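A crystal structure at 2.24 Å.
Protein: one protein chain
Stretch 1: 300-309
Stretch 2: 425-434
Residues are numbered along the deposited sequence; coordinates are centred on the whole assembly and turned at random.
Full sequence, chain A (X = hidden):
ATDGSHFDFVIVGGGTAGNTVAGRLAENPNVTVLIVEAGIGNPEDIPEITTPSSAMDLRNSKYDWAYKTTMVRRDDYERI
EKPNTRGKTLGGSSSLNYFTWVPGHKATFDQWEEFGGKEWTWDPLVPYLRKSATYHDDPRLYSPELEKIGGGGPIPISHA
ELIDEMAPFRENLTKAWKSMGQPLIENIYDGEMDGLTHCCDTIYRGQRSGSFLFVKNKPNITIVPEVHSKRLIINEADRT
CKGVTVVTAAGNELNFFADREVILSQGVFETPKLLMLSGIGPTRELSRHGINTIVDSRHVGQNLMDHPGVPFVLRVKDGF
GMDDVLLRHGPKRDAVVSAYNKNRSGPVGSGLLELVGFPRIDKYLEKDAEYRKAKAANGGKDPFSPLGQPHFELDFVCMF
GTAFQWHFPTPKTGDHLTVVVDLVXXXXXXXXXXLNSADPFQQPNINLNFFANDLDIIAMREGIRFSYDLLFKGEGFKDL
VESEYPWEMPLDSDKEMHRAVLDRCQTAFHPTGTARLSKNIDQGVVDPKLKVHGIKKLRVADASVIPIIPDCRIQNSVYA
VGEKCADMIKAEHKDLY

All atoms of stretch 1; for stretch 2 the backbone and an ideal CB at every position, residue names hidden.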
ATOM      1  N   VAL A 300      -5.515  22.646 -12.275  1.00 19.19           N
ATOM      2  CA  VAL A 300      -6.524  21.604 -12.402  1.00 14.12           C
ATOM      3  C   VAL A 300      -6.000  20.267 -11.870  1.00 16.43           C
ATOM      4  O   VAL A 300      -4.981  19.759 -12.337  1.00 15.54           O
ATOM      5  CB  VAL A 300      -6.995  21.438 -13.859  1.00 19.77           C
ATOM      6  CG1 VAL A 300      -7.915  20.211 -13.982  1.00 12.14           C
ATOM      7  CG2 VAL A 300      -7.705  22.706 -14.347  1.00 14.54           C
ATOM      8  N   GLY A 301      -6.698  19.694 -10.895  1.00 18.22           N
ATOM      9  CA  GLY A 301      -6.233  18.466 -10.261  1.00 17.36           C
ATOM     10  C   GLY A 301      -5.195  18.709  -9.162  1.00 19.27           C
ATOM     11  O   GLY A 301      -4.927  17.817  -8.366  1.00 14.29           O
ATOM     12  N   GLN A 302      -4.589  19.899  -9.138  1.00 15.66           N
ATOM     13  CA  GLN A 302      -3.643  20.255  -8.074  1.00 17.81           C
ATOM     14  C   GLN A 302      -4.359  20.722  -6.808  1.00 16.97           C
ATOM     15  O   GLN A 302      -5.574  20.925  -6.818  1.00 16.04           O
ATOM     16  CB  GLN A 302      -2.671  21.329  -8.567  1.00 17.67           C
ATOM     17  CG  GLN A 302      -1.881  20.881  -9.779  1.00 19.10           C
ATOM     18  CD  GLN A 302      -1.065  19.617  -9.513  1.00 19.43           C
ATOM     19  OE1 GLN A 302      -0.242  19.576  -8.596  1.00 20.93           O
ATOM     20  NE2 GLN A 302      -1.304  18.579 -10.307  1.00 17.36           N
ATOM     21  N   ASN A 303      -3.616  20.873  -5.711  1.00 16.03           N
ATOM     22  CA  ASN A 303      -4.205  21.365  -4.464  1.00 16.26           C
ATOM     23  C   ASN A 303      -5.243  20.437  -3.848  1.00 19.39           C
ATOM     24  O   ASN A 303      -6.103  20.879  -3.095  1.00 16.83           O
ATOM     25  CB  ASN A 303      -4.842  22.738  -4.673  1.00 13.32           C
ATOM     26  CG  ASN A 303      -3.925  23.690  -5.406  1.00 18.60           C
ATOM     27  OD1 ASN A 303      -2.789  23.915  -4.991  1.00 18.92           O
ATOM     28  ND2 ASN A 303      -4.402  24.236  -6.519  1.00 14.38           N
ATOM     29  N   LEU A 304      -5.171  19.150  -4.165  1.00 19.07           N
ATOM     30  CA  LEU A 304      -6.027  18.183  -3.496  1.00 15.48           C
ATOM     31  C   LEU A 304      -5.687  18.182  -1.999  1.00 17.72           C
ATOM     32  O   LEU A 304      -4.556  17.873  -1.616  1.00 17.49           O
ATOM     33  CB  LEU A 304      -5.805  16.802  -4.092  1.00 14.00           C
ATOM     34  CG  LEU A 304      -6.374  15.649  -3.288  1.00 14.92           C
ATOM     35  CD1 LEU A 304      -7.881  15.766  -3.297  1.00 12.52           C
ATOM     36  CD2 LEU A 304      -5.900  14.321  -3.851  1.00 11.74           C
ATOM     37  N   MET A 305      -6.655  18.548  -1.156  1.00 16.53           N
ATOM     38  CA  MET A 305      -6.439  18.551   0.296  1.00 20.31           C
ATOM     39  C   MET A 305      -7.544  17.783   1.015  1.00 21.35           C
ATOM     40  O   MET A 305      -8.735  17.955   0.715  1.00 15.88           O
ATOM     41  CB  MET A 305      -6.357  19.976   0.852  1.00 20.14           C
ATOM     42  CG  MET A 305      -5.704  20.050   2.222  1.00 27.26           C
ATOM     43  SD  MET A 305      -3.892  19.929   2.139  1.00 24.13           S
ATOM     44  CE  MET A 305      -3.541  19.825   3.890  1.00 21.10           C
ATOM     45  N   ASP A 306      -7.141  16.929   1.951  1.00 16.47           N
ATOM     46  CA  ASP A 306      -8.078  16.077   2.673  1.00 16.80           C
ATOM     47  C   ASP A 306      -7.644  16.065   4.142  1.00 18.17           C
ATOM     48  O   ASP A 306      -6.566  16.569   4.475  1.00 18.43           O
ATOM     49  CB  ASP A 306      -8.048  14.673   2.063  1.00 18.59           C
ATOM     50  CG  ASP A 306      -9.185  13.759   2.561  1.00 16.72           C
ATOM     51  OD1 ASP A 306     -10.046  14.197   3.335  1.00 15.26           O
ATOM     52  OD2 ASP A 306      -9.215  12.580   2.153  1.00 16.46           O
ATOM     53  N   HIS A 307      -8.476  15.502   5.016  1.00 16.78           N
ATOM     54  CA  HIS A 307      -8.107  15.337   6.423  1.00 21.35           C
ATOM     55  C   HIS A 307      -7.581  13.924   6.660  1.00 20.30           C
ATOM     56  O   HIS A 307      -8.280  12.961   6.348  1.00 23.60           O
ATOM     57  CB  HIS A 307      -9.333  15.488   7.315  1.00 17.16           C
ATOM     58  CG  HIS A 307      -9.881  16.880   7.396  1.00 18.40           C
ATOM     59  ND1 HIS A 307     -11.233  17.136   7.404  1.00 10.89           N
ATOM     60  CD2 HIS A 307      -9.268  18.082   7.508  1.00 18.20           C
ATOM     61  CE1 HIS A 307     -11.432  18.438   7.506  1.00 17.34           C
ATOM     62  NE2 HIS A 307     -10.256  19.034   7.578  1.00 19.22           N
ATOM     63  N   PRO A 308      -6.383  13.783   7.255  1.00 21.24           N
ATOM     64  CA  PRO A 308      -5.963  12.418   7.597  1.00 18.72           C
ATOM     65  C   PRO A 308      -6.651  12.029   8.899  1.00 20.80           C
ATOM     66  O   PRO A 308      -6.935  12.911   9.706  1.00 17.08           O
ATOM     67  CB  PRO A 308      -4.458  12.565   7.816  1.00 15.81           C
ATOM     68  CG  PRO A 308      -4.313  13.964   8.357  1.00 17.27           C
ATOM     69  CD  PRO A 308      -5.454  14.795   7.797  1.00 14.17           C
ATOM     70  N   GLY A 309      -6.956  10.747   9.074  1.00 18.57           N
ATOM     71  CA  GLY A 309      -7.609  10.279  10.275  1.00 14.28           C
ATOM     72  C   GLY A 309      -6.852   9.057  10.752  1.00 23.38           C
ATOM     73  O   GLY A 309      -6.464   8.227   9.935  1.00 16.78           O
ATOM     74  N   UNK A 425      -6.888  20.466  10.898  1.00 18.49           N
ATOM     75  CA  UNK A 425      -6.041  21.558  10.418  1.00 20.80           C
ATOM     76  C   UNK A 425      -4.613  21.075  10.142  1.00 19.16           C
ATOM     77  O   UNK A 425      -3.682  21.480  10.836  1.00 21.12           O
ATOM     78  CB  UNK A 425      -6.021  22.698  11.438  1.00 20.80           C
ATOM     79  N   UNK A 426      -4.436  20.206   9.128  1.00 20.53           N
ATOM     80  CA  UNK A 426      -3.090  19.700   8.843  1.00 22.06           C
ATOM     81  C   UNK A 426      -2.296  20.790   8.138  1.00 19.04           C
ATOM     82  O   UNK A 426      -2.895  21.736   7.663  1.00 18.51           O
ATOM     83  CB  UNK A 426      -3.142  18.430   7.992  1.00 22.06           C
ATOM     84  N   UNK A 427      -0.980  20.672   8.082  1.00 21.45           N
ATOM     85  CA  UNK A 427      -0.199  21.647   7.335  1.00 23.48           C
ATOM     86  C   UNK A 427       0.635  21.007   6.234  1.00 21.47           C
ATOM     87  O   UNK A 427       1.415  21.696   5.577  1.00 23.80           O
ATOM     88  CB  UNK A 427       0.714  22.422   8.287  1.00 23.48           C
ATOM     89  N   UNK A 428       0.495  19.697   6.043  1.00 16.78           N
ATOM     90  CA  UNK A 428       1.144  19.048   4.905  1.00 19.92           C
ATOM     91  C   UNK A 428       0.687  19.688   3.593  1.00 20.50           C
ATOM     92  O   UNK A 428      -0.472  20.097   3.468  1.00 20.86           O
ATOM     93  CB  UNK A 428       0.842  17.548   4.899  1.00 19.92           C
ATOM     94  N   UNK A 429       1.601  19.801   2.629  1.00 16.54           N
ATOM     95  CA  UNK A 429       1.248  20.250   1.287  1.00 18.76           C
ATOM     96  C   UNK A 429       0.145  19.359   0.722  1.00 19.88           C
ATOM     97  O   UNK A 429       0.005  18.219   1.141  1.00 13.74           O
ATOM     98  CB  UNK A 429       2.473  20.241   0.370  1.00 18.76           C
ATOM     99  N   UNK A 430      -0.628  19.883  -0.234  1.00 19.09           N
ATOM    100  CA  UNK A 430      -1.690  19.139  -0.915  1.00 17.59           C
ATOM    101  C   UNK A 430      -1.140  18.029  -1.795  1.00 20.04           C
ATOM    102  O   UNK A 430       0.020  18.069  -2.192  1.00 19.99           O
ATOM    103  CB  UNK A 430      -2.541  20.089  -1.760  1.00 17.59           C
ATOM    104  N   UNK A 431      -1.979  17.044  -2.091  1.00 18.22           N
ATOM    105  CA  UNK A 431      -1.639  16.034  -3.069  1.00 16.82           C
ATOM    106  C   UNK A 431      -2.099  16.498  -4.441  1.00 20.69           C
ATOM    107  O   UNK A 431      -2.217  17.692  -4.713  1.00 15.02           O
ATOM    108  CB  UNK A 431      -2.264  14.686  -2.707  1.00 16.82           C
ATOM    109  N   UNK A 432      -2.378  15.543  -5.311  1.00 18.69           N
ATOM    110  CA  UNK A 432      -2.835  15.874  -6.652  1.00 18.78           C
ATOM    111  C   UNK A 432      -3.713  14.779  -7.245  1.00 17.29           C
ATOM    112  O   UNK A 432      -3.652  13.601  -6.849  1.00 15.53           O
ATOM    113  CB  UNK A 432      -1.635  16.129  -7.566  1.00 18.78           C
ATOM    114  N   UNK A 433      -4.547  15.180  -8.191  1.00 19.11           N
ATOM    115  CA  UNK A 433      -5.244  14.236  -9.046  1.00 17.33           C
ATOM    116  C   UNK A 433      -4.662  14.345 -10.450  1.00 19.81           C
ATOM    117  O   UNK A 433      -4.641  15.421 -11.038  1.00 18.57           O
ATOM    118  CB  UNK A 433      -6.752  14.496  -9.048  1.00 17.33           C
ATOM    119  N   UNK A 434      -4.165  13.242 -10.981  1.00 15.90           N
ATOM    120  CA  UNK A 434      -3.638  13.259 -12.336  1.00 18.20           C
ATOM    121  C   UNK A 434      -4.305  12.228 -13.240  1.00 18.88           C
ATOM    122  O   UNK A 434      -4.956  11.298 -12.766  1.00 19.32           O
ATOM    123  CB  UNK A 434      -2.127  13.017 -12.306  1.00 18.20           C
TER

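Position 425 opens the stretch with its CA-to-CB bond directed away from stretch 1 and nothing of that stretch near its ideal CB, so almost any side chain would do. It is Arg-425, whose guanidinium group is hydrogen-bonded elsewhere in the structure.

At 426 the CB points toward stretch 1, lying 4.3 Å from Pro-308 CD and 4.4 Å from Met-305 CE. The surroundings are apolar and the phi of -76° is open to proline, so a compact hydrophobic residue fits. Pro-426 is found: its CG lies 3.5 Å from Met-305 CE, and its CD 4.2 Å from His-307 CD2, at the edge of the imidazole.

Position 427 points away and is unconstrained by stretch 1; it is Ile-427. The CB of 428 lies sideways, 5.0 Å from Met-305 CE, which allows many small or medium residues. Ser-428 fills it, and the closer contact comes from its backbone, with Ser-428 O 3.1 Å from Met-305 CE. Position 429 again points away, into space that stretch 1 leaves free, where a polar residue is as acceptable as any other; it is Asp-429.

At 430 the CB points toward stretch 1 and is crowded: the ideal atom is 3.0 Å from Leu-304 O and 3.4 Å from Asn-303 CA. A small or ring-closed side chain is favoured, and phi of -68° permits proline. In Pro-430 the real CB sits 3.2 Å from Leu-304 O and 4.2 Å from Met-305 SD.

The backbone of 431 pairs with Leu-304: its N donates to Leu-304 O at 2.7 Å, while Leu-304 N makes a weak bond to its O at 3.3 Å. An ideal CB would be 3.8 Å from Leu-304 CD2, so a small residue would be tolerated as well as glycine. Gly-431 is the one present, and a water joins its O to Asn-303 N and Gln-302 OE1.

The CB of 432 lies 3.7 Å from Gln-302 NE2, an amide donor that invites an acceptor such as Glu, Gln or Asp. Glu-432 answers with OE2, which accepts a hydrogen bond from Gln-302 NE2 at 3.0 Å.

At 433 the backbone N donates to Gly-301 O at 2.7 Å, nearly straight at 174°. With CB sideways and Leu-304 nearby, a branched aliphatic residue suits this strand position; Val-433 CG2 reaches Leu-304 CD2 at 4.2 Å.

Position 434 turns sideways, with no stretch 1 atom near its ideal CB. Its extended backbone suits a beta-branched residue, and Thr-434 is one.

Stretch 2, residues 425-434: RPISDPGEVT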
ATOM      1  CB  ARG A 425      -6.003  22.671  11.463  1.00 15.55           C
ATOM      2  CG  ARG A 425      -7.330  23.427  11.584  1.00 19.50           C
ATOM      3  CD  ARG A 425      -7.316  24.692  10.761  1.00 14.95           C
ATOM      4  NE  ARG A 425      -7.008  24.430   9.359  1.00 21.30           N
ATOM      5  CZ  ARG A 425      -7.912  24.179   8.413  1.00 21.29           C
ATOM      6  NH1 ARG A 425      -9.213  24.132   8.687  1.00 16.58           N
ATOM      7  NH2 ARG A 425      -7.511  23.958   7.181  1.00 16.38           N
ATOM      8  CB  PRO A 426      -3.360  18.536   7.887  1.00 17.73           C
ATOM      9  CG  PRO A 426      -4.602  18.960   7.161  1.00 21.91           C
ATOM     10  CD  PRO A 426      -5.431  19.695   8.164  1.00 15.81           C
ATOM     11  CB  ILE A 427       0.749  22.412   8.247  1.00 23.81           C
ATOM     12  CG1 ILE A 427       1.655  21.416   8.981  1.00 19.70           C
ATOM     13  CG2 ILE A 427      -0.053  23.319   9.183  1.00 15.81           C
ATOM     14  CD1 ILE A 427       2.892  22.038   9.610  1.00 25.28           C
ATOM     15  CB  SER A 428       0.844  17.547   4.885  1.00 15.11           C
ATOM     16  OG  SER A 428       1.532  16.891   5.927  1.00 17.58           O
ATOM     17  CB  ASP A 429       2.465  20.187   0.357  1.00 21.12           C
ATOM     18  CG  ASP A 429       3.450  21.329   0.595  1.00 23.88           C
ATOM     19  OD1 ASP A 429       3.064  22.341   1.212  1.00 23.27           O
ATOM     20  OD2 ASP A 429       4.613  21.209   0.167  1.00 33.50           O
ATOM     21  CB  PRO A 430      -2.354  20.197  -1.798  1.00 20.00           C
ATOM     22  CG  PRO A 430      -1.340  21.271  -1.953  1.00 21.37           C
ATOM     23  CD  PRO A 430      -0.555  21.285  -0.680  1.00 20.78           C
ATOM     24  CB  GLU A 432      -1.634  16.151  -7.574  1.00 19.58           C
ATOM     25  CG  GLU A 432      -0.571  15.033  -7.575  1.00 21.45           C
ATOM     26  CD  GLU A 432       0.529  15.280  -8.596  1.00 41.49           C
ATOM     27  OE1 GLU A 432       1.483  14.468  -8.641  1.00 45.46           O
ATOM     28  OE2 GLU A 432       0.439  16.273  -9.364  1.00 39.01           O
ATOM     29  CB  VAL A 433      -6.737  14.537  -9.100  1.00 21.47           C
ATOM     30  CG1 VAL A 433      -7.403  13.728 -10.197  1.00 20.04           C
ATOM     31  CG2 VAL A 433      -7.360  14.249  -7.758  1.00 17.00           C
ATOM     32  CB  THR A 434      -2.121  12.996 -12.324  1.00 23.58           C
ATOM     33  OG1 THR A 434      -1.857  11.839 -11.521  1.00 19.18           O
ATOM     34  CG2 THR A 434      -1.375  14.202 -11.744  1.00 20.36           C
TER
HETATM   35  O   HOH W   1      -0.929  19.976  -5.630  1.00 15.59           O
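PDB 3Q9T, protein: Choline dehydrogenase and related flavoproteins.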